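Local coordinates for polymerase X (Deinococcus radiodurans, PDB 2W9M), which probably extends DNA strands by adding nucleotides from deoxyribonucleoside triphosphates, and also carries a PHP domain that holds a cluster of zinc ions, at residues L246-S251 and G257-A262; F268-G273 and A288-A293; A342-M347 and R380-E385; R387-Q390 and P395-A398. All coordinates share one frame; numbering follows the deposited sequence.

Overall arrangement
From the N terminus, contact 1 closes a short, largely helical link so that helices 243-249 and 253-264 pack against each other. The chain then passes through strands 269-271, 274-277 and 280-282 before contact 2 folds helix 287-293 back onto the first of them. The two centres are about 8 Å apart and their residues touch, tying together the thumb region. In the PHP domain, with its centre more than 50 Å from those of both, contact 3 closes a 32-residue loop between helices 344-353 and 376-391. Contact 4 then joins the latter helix to strand 396-403; the centres of contacts 3 and 4 are again about 8 Å apart. All follow in series; none nests or crosses.

Contact 1: L246-S251 and G257-A262; sequences LDLLRS and GQVQAA
V259 meets L248 methyl to methyl: V259 CG2 lies 4.3 Å from L248 CD1, an apolar touch at the outer limit of close packing. Both CB atoms point into the interface, and a branched, wholly apolar side chain suits each of these buried places between two helices. Next in sequence, Q260 turns its flat amide to L249. The methyl L249 CD2 stands over the amide face, 3.5 Å from Q260 CD and likewise 3.5 Å from Q260 NE2, with Q260 CG 3.7 Å away. Q260 CG sits beside the backbone N (chi1 -86°) and the chain runs extended beyond it, which carries the amide across the leucine at about a right angle. Two helices that follow each other in the chain pack together here in the polymerase X region: helix 243-249 rests by L246 on strand 231-238, and helix 253-264 belongs to the polymerase beta-type thumb. Glutamine fits this border because its methylenes and amide face accept a methyl while its amide N-H reaches onward, where Q260 NE2 probably donates to L270 O. With an alanine here, the L270 carbonyl would probably lose that donor and a gap would open beneath the L249 methyl. On the helix 243-249 side, R250 makes a salt bridge to E234, and L248 also packs against V290 and F291 of helix 287-293.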
loop_
_atom_site.group_PDB
_atom_site.type_symbol
_atom_site.label_atom_id
_atom_site.label_comp_id
_atom_site.label_asym_id
_atom_site.label_seq_id
_atom_site.Cartn_x
_atom_site.Cartn_y
_atom_site.Cartn_z
ATOM N N LEU A 246 23.027 -11.063 -18.092
ATOM C CA LEU A 246 22.050 -11.738 -17.251
ATOM C C LEU A 246 21.117 -10.714 -16.609
ATOM O O LEU A 246 19.910 -10.926 -16.528
ATOM C CB LEU A 246 22.760 -12.551 -16.168
ATOM C CG LEU A 246 21.872 -13.357 -15.218
ATOM C CD1 LEU A 246 21.305 -14.571 -15.934
ATOM C CD2 LEU A 246 22.650 -13.779 -13.983
ATOM N N ASP A 247 21.683 -9.596 -16.163
ATOM C CA ASP A 247 20.905 -8.558 -15.500
ATOM C C ASP A 247 19.904 -7.904 -16.444
ATOM O O ASP A 247 18.785 -7.586 -16.045
ATOM C CB ASP A 247 21.823 -7.511 -14.873
ATOM C CG ASP A 247 22.572 -8.047 -13.662
ATOM O OD1 ASP A 247 22.351 -9.224 -13.302
ATOM O OD2 ASP A 247 23.378 -7.296 -13.067
ATOM N N LEU A 248 20.300 -7.710 -17.697
ATOM C CA LEU A 248 19.394 -7.147 -18.690
ATOM C C LEU A 248 18.258 -8.116 -18.998
ATOM O O LEU A 248 17.088 -7.735 -18.997
ATOM C CB LEU A 248 20.141 -6.795 -19.977
ATOM C CG LEU A 248 20.941 -5.492 -19.983
ATOM C CD1 LEU A 248 21.529 -5.256 -21.359
ATOM C CD2 LEU A 248 20.062 -4.323 -19.586
ATOM N N LEU A 249 18.607 -9.373 -19.255
ATOM C CA LEU A 249 17.614 -10.379 -19.626
ATOM C C LEU A 249 16.612 -10.677 -18.513
ATOM O O LEU A 249 15.454 -10.976 -18.788
ATOM C CB LEU A 249 18.290 -11.668 -20.105
ATOM C CG LEU A 249 18.962 -11.566 -21.476
ATOM C CD1 LEU A 249 19.900 -12.724 -21.700
ATOM C CD2 LEU A 249 17.923 -11.493 -22.589
ATOM N N ARG A 250 17.054 -10.587 -17.262
ATOM C CA ARG A 250 16.178 -10.856 -16.125
ATOM C C ARG A 250 15.541 -9.574 -15.574
ATOM O O ARG A 250 15.394 -9.423 -14.363
ATOM C CB ARG A 250 16.944 -11.569 -15.001
ATOM C CG ARG A 250 17.741 -12.800 -15.423
ATOM C CD ARG A 250 16.855 -13.984 -15.778
ATOM N NE ARG A 250 15.933 -14.322 -14.700
ATOM C CZ ARG A 250 15.232 -15.451 -14.633
ATOM N NH1 ARG A 250 15.353 -16.368 -15.581
ATOM N NH2 ARG A 250 14.413 -15.666 -13.611
ATOM N N SER A 251 15.157 -8.659 -16.461
ATOM C CA SER A 251 14.579 -7.375 -16.051
ATOM C C SER A 251 13.060 -7.339 -15.813
ATOM O O SER A 251 12.619 -6.736 -14.834
ATOM C CB SER A 251 14.980 -6.260 -17.019
ATOM O OG SER A 251 16.249 -5.741 -16.681
ATOM N N GLY A 257 12.883 -9.152 -24.438
ATOM C CA GLY A 257 12.580 -9.323 -25.846
ATOM C C GLY A 257 13.021 -8.115 -26.648
ATOM O O GLY A 257 13.557 -8.245 -27.746
ATOM N N GLN A 258 12.797 -6.933 -26.091
ATOM C CA GLN A 258 13.184 -5.690 -26.743
ATOM C C GLN A 258 14.688 -5.632 -26.997
ATOM O O GLN A 258 15.128 -5.325 -28.102
ATOM C CB GLN A 258 12.753 -4.493 -25.892
ATOM C CG GLN A 258 11.269 -4.183 -25.952
ATOM C CD GLN A 258 10.963 -2.934 -26.762
ATOM O OE1 GLN A 258 11.665 -1.926 -26.661
ATOM N NE2 GLN A 258 9.905 -2.991 -27.561
ATOM N N VAL A 259 15.471 -5.932 -25.966
ATOM C CA VAL A 259 16.915 -5.748 -26.021
ATOM C C VAL A 259 17.596 -6.834 -26.853
ATOM O O VAL A 259 18.656 -6.609 -27.436
ATOM C CB VAL A 259 17.535 -5.674 -24.602
ATOM C CG1 VAL A 259 17.837 -7.061 -24.070
ATOM C CG2 VAL A 259 18.792 -4.825 -24.619
ATOM N N GLN A 260 16.980 -8.010 -26.905
ATOM C CA GLN A 260 17.463 -9.084 -27.762
ATOM C C GLN A 260 17.207 -8.746 -29.226
ATOM O O GLN A 260 18.081 -8.923 -30.075
ATOM C CB GLN A 260 16.797 -10.408 -27.390
ATOM C CG GLN A 260 17.506 -11.153 -26.284
ATOM C CD GLN A 260 16.708 -12.334 -25.782
ATOM O OE1 GLN A 260 15.484 -12.270 -25.681
ATOM N NE2 GLN A 260 17.400 -13.420 -25.455
ATOM N N ALA A 261 16.004 -8.256 -29.510
ATOM C CA ALA A 261 15.654 -7.782 -30.843
ATOM C C ALA A 261 16.663 -6.742 -31.306
ATOM O O ALA A 261 17.123 -6.769 -32.447
ATOM C CB ALA A 261 14.253 -7.191 -30.842
ATOM N N ALA A 262 17.004 -5.830 -30.402
ATOM C CA ALA A 262 17.956 -4.766 -30.684
ATOM C C ALA A 262 19.344 -5.327 -30.960
ATOM O O ALA A 262 20.069 -4.809 -31.805
ATOM C CB ALA A 262 18.003 -3.788 -29.525
#

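Contact 2: F268-G273 and A288-A293; sequences FTLTAG and AVVFHA
The ring of F268 meets the last turn of helix 287-293 at its far end, where CZ lies 3.5 Å from A293 O and CE1 lies 3.9 Å from A293 O. The carbonyl oxygen approaches the ring obliquely, in what is a van der Waals touch rather than a hydrogen bond. A263, L275, R277 and L294 also touch the phenylalanine, a large apolar group suited to this buried place. With CG placed beside the backbone N (chi1 -55°), the ring projects from the start of the strand toward the helix. Two residues on, L270 points the same way, as alternate residues of a strand do, while T269 between them faces solvent. Here strand 269-271, the first of a three-stranded antiparallel sheet in the polymerase beta-type thumb, packs against helix 287-293; T269 pairs by its backbone with S276 of the next strand. L270 CD1 comes 4.4 Å from V290 CG1, a loose van der Waals touch between branched side chains; A245, V259 and A263 pack on the same leucine, and V290 also touches T284. The small side chain of A293 probably helps the helix end, through its carbonyl, to approach the phenylalanine.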
loop_
_atom_site.group_PDB
_atom_site.type_symbol
_atom_site.label_atom_id
_atom_site.label_comp_id
_atom_site.label_asym_id
_atom_site.label_seq_id
_atom_site.Cartn_x
_atom_site.Cartn_y
_atom_site.Cartn_z
ATOM N N PHE A 268 24.649 -9.055 -33.176
ATOM C CA PHE A 268 25.002 -9.700 -31.918
ATOM C C PHE A 268 23.975 -10.755 -31.547
ATOM O O PHE A 268 22.853 -10.745 -32.048
ATOM C CB PHE A 268 25.085 -8.676 -30.785
ATOM C CG PHE A 268 26.024 -7.541 -31.056
ATOM C CD1 PHE A 268 25.574 -6.392 -31.685
ATOM C CD2 PHE A 268 27.351 -7.614 -30.670
ATOM C CE1 PHE A 268 26.431 -5.337 -31.932
ATOM C CE2 PHE A 268 28.214 -6.565 -30.915
ATOM C CZ PHE A 268 27.751 -5.423 -31.548
ATOM N N THR A 269 24.368 -11.669 -30.667
ATOM C CA THR A 269 23.427 -12.585 -30.038
ATOM C C THR A 269 23.500 -12.402 -28.524
ATOM O O THR A 269 24.535 -12.670 -27.911
ATOM C CB THR A 269 23.714 -14.053 -30.413
ATOM O OG1 THR A 269 23.382 -14.267 -31.790
ATOM C CG2 THR A 269 22.891 -14.999 -29.551
ATOM N N LEU A 270 22.408 -11.926 -27.926
ATOM C CA LEU A 270 22.375 -11.681 -26.485
ATOM C C LEU A 270 21.764 -12.869 -25.754
ATOM O O LEU A 270 20.644 -13.281 -26.046
ATOM C CB LEU A 270 21.591 -10.405 -26.162
ATOM C CG LEU A 270 22.178 -9.490 -25.080
ATOM C CD1 LEU A 270 21.093 -8.638 -24.430
ATOM C CD2 LEU A 270 22.917 -10.288 -24.029
ATOM N N THR A 271 22.511 -13.415 -24.803
ATOM C CA THR A 271 22.080 -14.588 -24.054
ATOM C C THR A 271 22.536 -14.460 -22.602
ATOM O O THR A 271 23.429 -13.671 -22.297
ATOM C CB THR A 271 22.653 -15.878 -24.685
ATOM O OG1 THR A 271 21.952 -16.164 -25.900
ATOM C CG2 THR A 271 22.523 -17.066 -23.744
ATOM N N ALA A 272 21.910 -15.219 -21.706
ATOM C CA ALA A 272 22.320 -15.246 -20.306
ATOM C C ALA A 272 23.781 -15.657 -20.195
ATOM O O ALA A 272 24.445 -15.373 -19.201
ATOM C CB ALA A 272 21.439 -16.196 -19.516
ATOM N N GLY A 273 24.272 -16.329 -21.231
ATOM C CA GLY A 273 25.658 -16.751 -21.292
ATOM C C GLY A 273 26.592 -15.630 -21.703
ATOM O O GLY A 273 27.812 -15.761 -21.608
ATOM N N ALA A 288 25.690 -1.511 -18.212
ATOM C CA ALA A 288 26.182 -0.359 -18.967
ATOM C C ALA A 288 27.054 -0.771 -20.150
ATOM O O ALA A 288 27.014 -0.147 -21.212
ATOM C CB ALA A 288 26.942 0.585 -18.052
ATOM N N VAL A 289 27.844 -1.821 -19.958
ATOM C CA VAL A 289 28.754 -2.293 -20.995
ATOM C C VAL A 289 27.996 -2.842 -22.207
ATOM O O VAL A 289 28.394 -2.615 -23.350
ATOM C CB VAL A 289 29.719 -3.364 -20.449
ATOM C CG1 VAL A 289 30.698 -3.787 -21.521
ATOM C CG2 VAL A 289 30.459 -2.840 -19.228
ATOM N N VAL A 290 26.903 -3.560 -21.956
ATOM C CA VAL A 290 26.079 -4.100 -23.035
ATOM C C VAL A 290 25.479 -2.985 -23.882
ATOM O O VAL A 290 25.470 -3.063 -25.108
ATOM C CB VAL A 290 24.932 -4.974 -22.502
ATOM C CG1 VAL A 290 24.105 -5.524 -23.648
ATOM C CG2 VAL A 290 25.478 -6.099 -21.671
ATOM N N PHE A 291 24.969 -1.952 -23.222
ATOM C CA PHE A 291 24.410 -0.807 -23.932
ATOM C C PHE A 291 25.472 -0.134 -24.801
ATOM O O PHE A 291 25.210 0.206 -25.954
ATOM C CB PHE A 291 23.803 0.204 -22.955
ATOM C CG PHE A 291 22.447 -0.187 -22.433
ATOM C CD1 PHE A 291 22.291 -0.629 -21.127
ATOM C CD2 PHE A 291 21.329 -0.101 -23.244
ATOM C CE1 PHE A 291 21.043 -0.982 -20.640
ATOM C CE2 PHE A 291 20.075 -0.456 -22.764
ATOM C CZ PHE A 291 19.933 -0.895 -21.460
ATOM N N HIS A 292 26.667 0.057 -24.248
ATOM C CA HIS A 292 27.770 0.647 -25.006
ATOM C C HIS A 292 28.092 -0.176 -26.246
ATOM O O HIS A 292 28.329 0.373 -27.320
ATOM C CB HIS A 292 29.024 0.784 -24.141
ATOM C CG HIS A 292 29.087 2.062 -23.365
ATOM N ND1 HIS A 292 28.943 2.111 -21.995
ATOM C CD2 HIS A 292 29.282 3.340 -23.769
ATOM C CE1 HIS A 292 29.047 3.364 -21.588
ATOM N NE2 HIS A 292 29.253 4.129 -22.644
ATOM N N ALA A 293 28.094 -1.495 -26.089
ATOM C CA ALA A 293 28.440 -2.407 -27.176
ATOM C C ALA A 293 27.424 -2.381 -28.316
ATOM O O ALA A 293 27.765 -2.648 -29.467
ATOM C CB ALA A 293 28.603 -3.824 -26.642
#

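Contact 3: A342-M347 and R380-E385; sequences ASIREM and REQLKE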
loop_
_atom_site.group_PDB
_atom_site.type_symbol
_atom_site.label_atom_id
_atom_site.label_comp_id
_atom_site.label_asym_id
_atom_site.label_seq_id
_atom_site.Cartn_x
_atom_site.Cartn_y
_atom_site.Cartn_z
ATOM N N ALA A 342 -0.898 2.995 17.196
ATOM C CA ALA A 342 0.029 3.764 18.011
ATOM C C ALA A 342 -0.526 5.156 18.305
ATOM O O ALA A 342 -1.404 5.645 17.596
ATOM C CB ALA A 342 1.383 3.861 17.321
ATOM N N SER A 343 -0.014 5.785 19.357
ATOM C CA SER A 343 -0.411 7.144 19.693
ATOM C C SER A 343 0.212 8.100 18.692
ATOM O O SER A 343 1.119 7.725 17.952
ATOM C CB SER A 343 0.062 7.504 21.098
ATOM O OG SER A 343 1.469 7.688 21.119
ATOM N N ILE A 344 -0.273 9.336 18.676
ATOM C CA ILE A 344 0.281 10.366 17.807
ATOM C C ILE A 344 1.750 10.640 18.131
ATOM O O ILE A 344 2.548 10.916 17.233
ATOM C CB ILE A 344 -0.530 11.680 17.895
ATOM C CG1 ILE A 344 -1.952 11.463 17.376
ATOM C CG2 ILE A 344 0.151 12.793 17.109
ATOM C CD1 ILE A 344 -2.792 12.723 17.367
ATOM N N ARG A 345 2.109 10.554 19.410
ATOM C CA ARG A 345 3.492 10.788 19.820
ATOM C C ARG A 345 4.427 9.710 19.275
ATOM O O ARG A 345 5.489 10.027 18.746
ATOM C CB ARG A 345 3.627 10.894 21.347
ATOM C CG ARG A 345 5.042 11.271 21.803
ATOM C CD ARG A 345 5.241 11.170 23.314
ATOM N NE ARG A 345 4.854 12.388 24.025
ATOM C CZ ARG A 345 3.698 12.548 24.666
ATOM N NH1 ARG A 345 2.804 11.566 24.687
ATOM N NH2 ARG A 345 3.433 13.691 25.288
ATOM N N GLU A 346 4.035 8.444 19.403
ATOM C CA GLU A 346 4.845 7.339 18.893
ATOM C C GLU A 346 5.061 7.490 17.386
ATOM O O GLU A 346 6.169 7.295 16.886
ATOM C CB GLU A 346 4.193 5.987 19.200
ATOM C CG GLU A 346 3.799 5.787 20.657
ATOM C CD GLU A 346 3.175 4.421 20.920
ATOM O OE1 GLU A 346 1.984 4.369 21.301
ATOM O OE2 GLU A 346 3.873 3.399 20.739
ATOM N N MET A 347 3.996 7.841 16.669
ATOM C CA MET A 347 4.074 8.049 15.224
ATOM C C MET A 347 4.998 9.213 14.871
ATOM O O MET A 347 5.846 9.088 13.991
ATOM C CB MET A 347 2.681 8.262 14.621
ATOM C CG MET A 347 1.753 7.059 14.765
ATOM S SD MET A 347 2.226 5.681 13.695
ATOM C CE MET A 347 1.786 6.335 12.091
ATOM N N ARG A 380 -12.078 17.534 18.246
ATOM C CA ARG A 380 -11.650 18.699 19.011
ATOM C C ARG A 380 -10.697 18.271 20.119
ATOM O O ARG A 380 -9.722 18.964 20.413
ATOM C CB ARG A 380 -12.847 19.468 19.574
ATOM C CG ARG A 380 -13.880 19.868 18.520
ATOM C CD ARG A 380 -14.349 21.312 18.687
ATOM N NE ARG A 380 -14.816 21.611 20.041
ATOM C CZ ARG A 380 -14.055 22.134 21.001
ATOM N NH1 ARG A 380 -12.782 22.409 20.760
ATOM N NH2 ARG A 380 -14.566 22.379 22.202
ATOM N N GLU A 381 -10.971 17.113 20.715
ATOM C CA GLU A 381 -10.085 16.540 21.724
ATOM C C GLU A 381 -8.728 16.135 21.145
ATOM O O GLU A 381 -7.693 16.313 21.792
ATOM C CB GLU A 381 -10.747 15.351 22.424
ATOM C CG GLU A 381 -11.938 15.740 23.284
ATOM C CD GLU A 381 -12.457 14.593 24.137
ATOM O OE1 GLU A 381 -12.617 14.792 25.361
ATOM O OE2 GLU A 381 -12.706 13.496 23.588
ATOM N N GLN A 382 -8.727 15.593 19.930
ATOM C CA GLN A 382 -7.468 15.249 19.274
ATOM C C GLN A 382 -6.628 16.502 19.035
ATOM O O GLN A 382 -5.416 16.500 19.257
ATOM C CB GLN A 382 -7.709 14.519 17.949
ATOM C CG GLN A 382 -6.426 14.119 17.218
ATOM C CD GLN A 382 -6.688 13.560 15.829
ATOM O OE1 GLN A 382 -7.092 14.283 14.914
ATOM N NE2 GLN A 382 -6.453 12.267 15.665
ATOM N N LEU A 383 -7.283 17.570 18.587
ATOM C CA LEU A 383 -6.595 18.824 18.299
ATOM C C LEU A 383 -5.941 19.409 19.551
ATOM O O LEU A 383 -4.841 19.959 19.481
ATOM C CB LEU A 383 -7.547 19.831 17.639
ATOM C CG LEU A 383 -7.947 19.505 16.188
ATOM C CD1 LEU A 383 -9.126 20.345 15.728
ATOM C CD2 LEU A 383 -6.768 19.679 15.236
ATOM N N LYS A 384 -6.609 19.279 20.697
ATOM C CA LYS A 384 -6.016 19.702 21.963
ATOM C C LYS A 384 -4.737 18.917 22.247
ATOM O O LYS A 384 -3.715 19.494 22.621
ATOM C CB LYS A 384 -7.006 19.532 23.120
ATOM C CG LYS A 384 -7.972 20.696 23.294
ATOM C CD LYS A 384 -8.333 21.323 21.949
ATOM C CE LYS A 384 -9.651 22.081 22.017
ATOM N NZ LYS A 384 -10.804 21.165 22.272
ATOM N N GLU A 385 -4.798 17.601 22.066
ATOM C CA GLU A 385 -3.623 16.755 22.262
ATOM C C GLU A 385 -2.482 17.129 21.322
ATOM O O GLU A 385 -1.323 17.163 21.731
ATOM C CB GLU A 385 -3.973 15.279 22.083
ATOM C CG GLU A 385 -2.760 14.379 21.871
ATOM C CD GLU A 385 -3.113 12.903 21.917
ATOM O OE1 GLU A 385 -2.792 12.179 20.948
ATOM O OE2 GLU A 385 -3.721 12.467 22.919
#
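I344 reaches the opposite helix because its CG1 stands beside the backbone N (chi1 -64°) and carries CD1 outward in an extended chain, while Q382 and E385 both send CG anti to their own backbone N (chi1 -179° and 163°) and stretch out to meet it. The carboxylate oxygen E385 OE1 lies alongside the isoleucine, 3.6 Å from I344 CD1 and 3.7 Å from I344 CG1. Such an oxygen gains little from alkyl carbons; its polar needs are met by W337 NE1, which hydrogen-bonds to it, so the isoleucine packs against an already engaged carboxylate. Q382 crosses I344 at about a right angle and offers its aliphatic part, with Q382 CG 3.9 Å from I344 CD1, while its amide nitrogen makes a weak hydrogen bond to D363. Isoleucine suits the buried first turn of its helix, and long residues with polar ends suit the facing helix, since they can be apolar in the middle and still reach partners. Just before I344, S343 caps helix 344-353: S343 OG accepts from E346 N at 3.2 Å, and S343 N returns a bond to E346 OE1 at 3.1 Å, a capping box that fixes the turn from which I344 projects. The Q382 side chain is about 8 Å from that of the zinc ligand H334. Helix 344-353 thus lies against helix 376-391, where I344 also touches I386 and L389, and both helices rest on strand 358-364 through T361, as parts of the PHP domain.

Contact 4: R387-Q390 and P395-A398; sequences RELQ and PIVA
I396 can be followed outward from CB, which sits 4.4 Å from Q390 NE2 and so lies close to the glutamine amide. CG1 stands beside the backbone N (chi1 -51°), which places CD1 against L389 of helix 376-391. This tip atom lies 3.8 Å from L389 CD1 and 3.9 Å from L389 CB, so a single methyl is received by both the base and one branch of the leucine. Two apolar branched residues suit this buried seam, where I344 of helix 344-353 also packs on both. The backbone of I396 makes the polar half of the contact: Q390 NE2 donates to I396 O at 2.8 Å. That bond is short but bent, with an N-H...O angle of 137°, and the donor comes from above the carbonyl plane. A long extended glutamine suits the helix edge here, since it can span to the strand. The pair belongs to the beta-alpha-beta unit of strand 358-364, helix 376-391 and strand 396-403, a step of the parallel PHP barrel. I396 O accepts from R549 as well; a leucine in place of Q390 would probably cost that oxygen the amide donor and the helix its polar tie to the strand. Apolar packing on L389 and a carbonyl shared by Q390 and R549 are consistent with both shape and hydrogen bonding helping to position the helix on the strand.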
loop_
_atom_site.group_PDB
_atom_site.type_symbol
_atom_site.label_atom_id
_atom_site.label_comp_id
_atom_site.label_asym_id
_atom_site.label_seq_id
_atom_site.Cartn_x
_atom_site.Cartn_y
_atom_site.Cartn_z
ATOM N N ARG A 387 -1.886 20.061 19.985
ATOM C CA ARG A 387 -1.322 21.323 20.461
ATOM C C ARG A 387 -0.298 21.095 21.577
ATOM O O ARG A 387 0.751 21.738 21.603
ATOM C CB ARG A 387 -2.425 22.269 20.931
ATOM C CG ARG A 387 -3.212 22.910 19.799
ATOM C CD ARG A 387 -4.190 23.943 20.337
ATOM N NE ARG A 387 -4.980 24.571 19.280
ATOM C CZ ARG A 387 -5.765 25.630 19.463
ATOM N NH1 ARG A 387 -5.865 26.186 20.665
ATOM N NH2 ARG A 387 -6.450 26.135 18.443
ATOM N N GLU A 388 -0.607 20.172 22.485
ATOM C CA GLU A 388 0.301 19.826 23.578
ATOM C C GLU A 388 1.618 19.236 23.075
ATOM O O GLU A 388 2.693 19.678 23.480
ATOM C CB GLU A 388 -0.378 18.864 24.555
ATOM C CG GLU A 388 -1.571 19.470 25.285
ATOM C CD GLU A 388 -2.551 18.420 25.796
ATOM O OE1 GLU A 388 -2.182 17.226 25.847
ATOM O OE2 GLU A 388 -3.694 18.789 26.144
ATOM N N LEU A 389 1.530 18.240 22.195
ATOM C CA LEU A 389 2.716 17.642 21.580
ATOM C C LEU A 389 3.573 18.678 20.854
ATOM O O LEU A 389 4.800 18.581 20.839
ATOM C CB LEU A 389 2.314 16.542 20.602
ATOM C CG LEU A 389 1.596 15.339 21.206
ATOM C CD1 LEU A 389 1.077 14.432 20.103
ATOM C CD2 LEU A 389 2.521 14.585 22.144
ATOM N N GLN A 390 2.921 19.664 20.245
ATOM C CA GLN A 390 3.630 20.746 19.574
ATOM C C GLN A 390 4.387 21.638 20.560
ATOM O O GLN A 390 5.529 22.021 20.302
ATOM C CB GLN A 390 2.667 21.573 18.724
ATOM C CG GLN A 390 2.372 20.964 17.370
ATOM C CD GLN A 390 1.143 21.560 16.719
ATOM O OE1 GLN A 390 0.237 22.039 17.402
ATOM N NE2 GLN A 390 1.099 21.524 15.390
ATOM N N PRO A 395 7.071 18.095 15.698
ATOM C CA PRO A 395 6.680 18.704 14.422
ATOM C C PRO A 395 5.459 18.010 13.826
ATOM O O PRO A 395 5.610 16.988 13.159
ATOM C CB PRO A 395 7.904 18.459 13.521
ATOM C CG PRO A 395 8.954 17.803 14.404
ATOM C CD PRO A 395 8.211 17.180 15.534
ATOM N N ILE A 396 4.271 18.564 14.063
ATOM C CA ILE A 396 3.028 17.953 13.611
ATOM C C ILE A 396 2.130 18.942 12.867
ATOM O O ILE A 396 2.083 20.129 13.190
ATOM C CB ILE A 396 2.223 17.349 14.790
ATOM C CG1 ILE A 396 3.104 16.431 15.636
ATOM C CG2 ILE A 396 1.005 16.588 14.282
ATOM C CD1 ILE A 396 2.379 15.815 16.808
ATOM N N VAL A 397 1.421 18.431 11.867
ATOM C CA VAL A 397 0.416 19.189 11.138
ATOM C C VAL A 397 -0.910 18.434 11.268
ATOM O O VAL A 397 -0.985 17.246 10.974
ATOM C CB VAL A 397 0.821 19.347 9.654
ATOM C CG1 VAL A 397 -0.374 19.709 8.802
ATOM C CG2 VAL A 397 1.920 20.392 9.511
ATOM N N ALA A 398 -1.951 19.113 11.737
ATOM C CA ALA A 398 -3.214 18.444 12.029
ATOM C C ALA A 398 -4.098 18.318 10.801
ATOM O O ALA A 398 -4.399 19.303 10.127
ATOM C CB ALA A 398 -3.958 19.162 13.143
#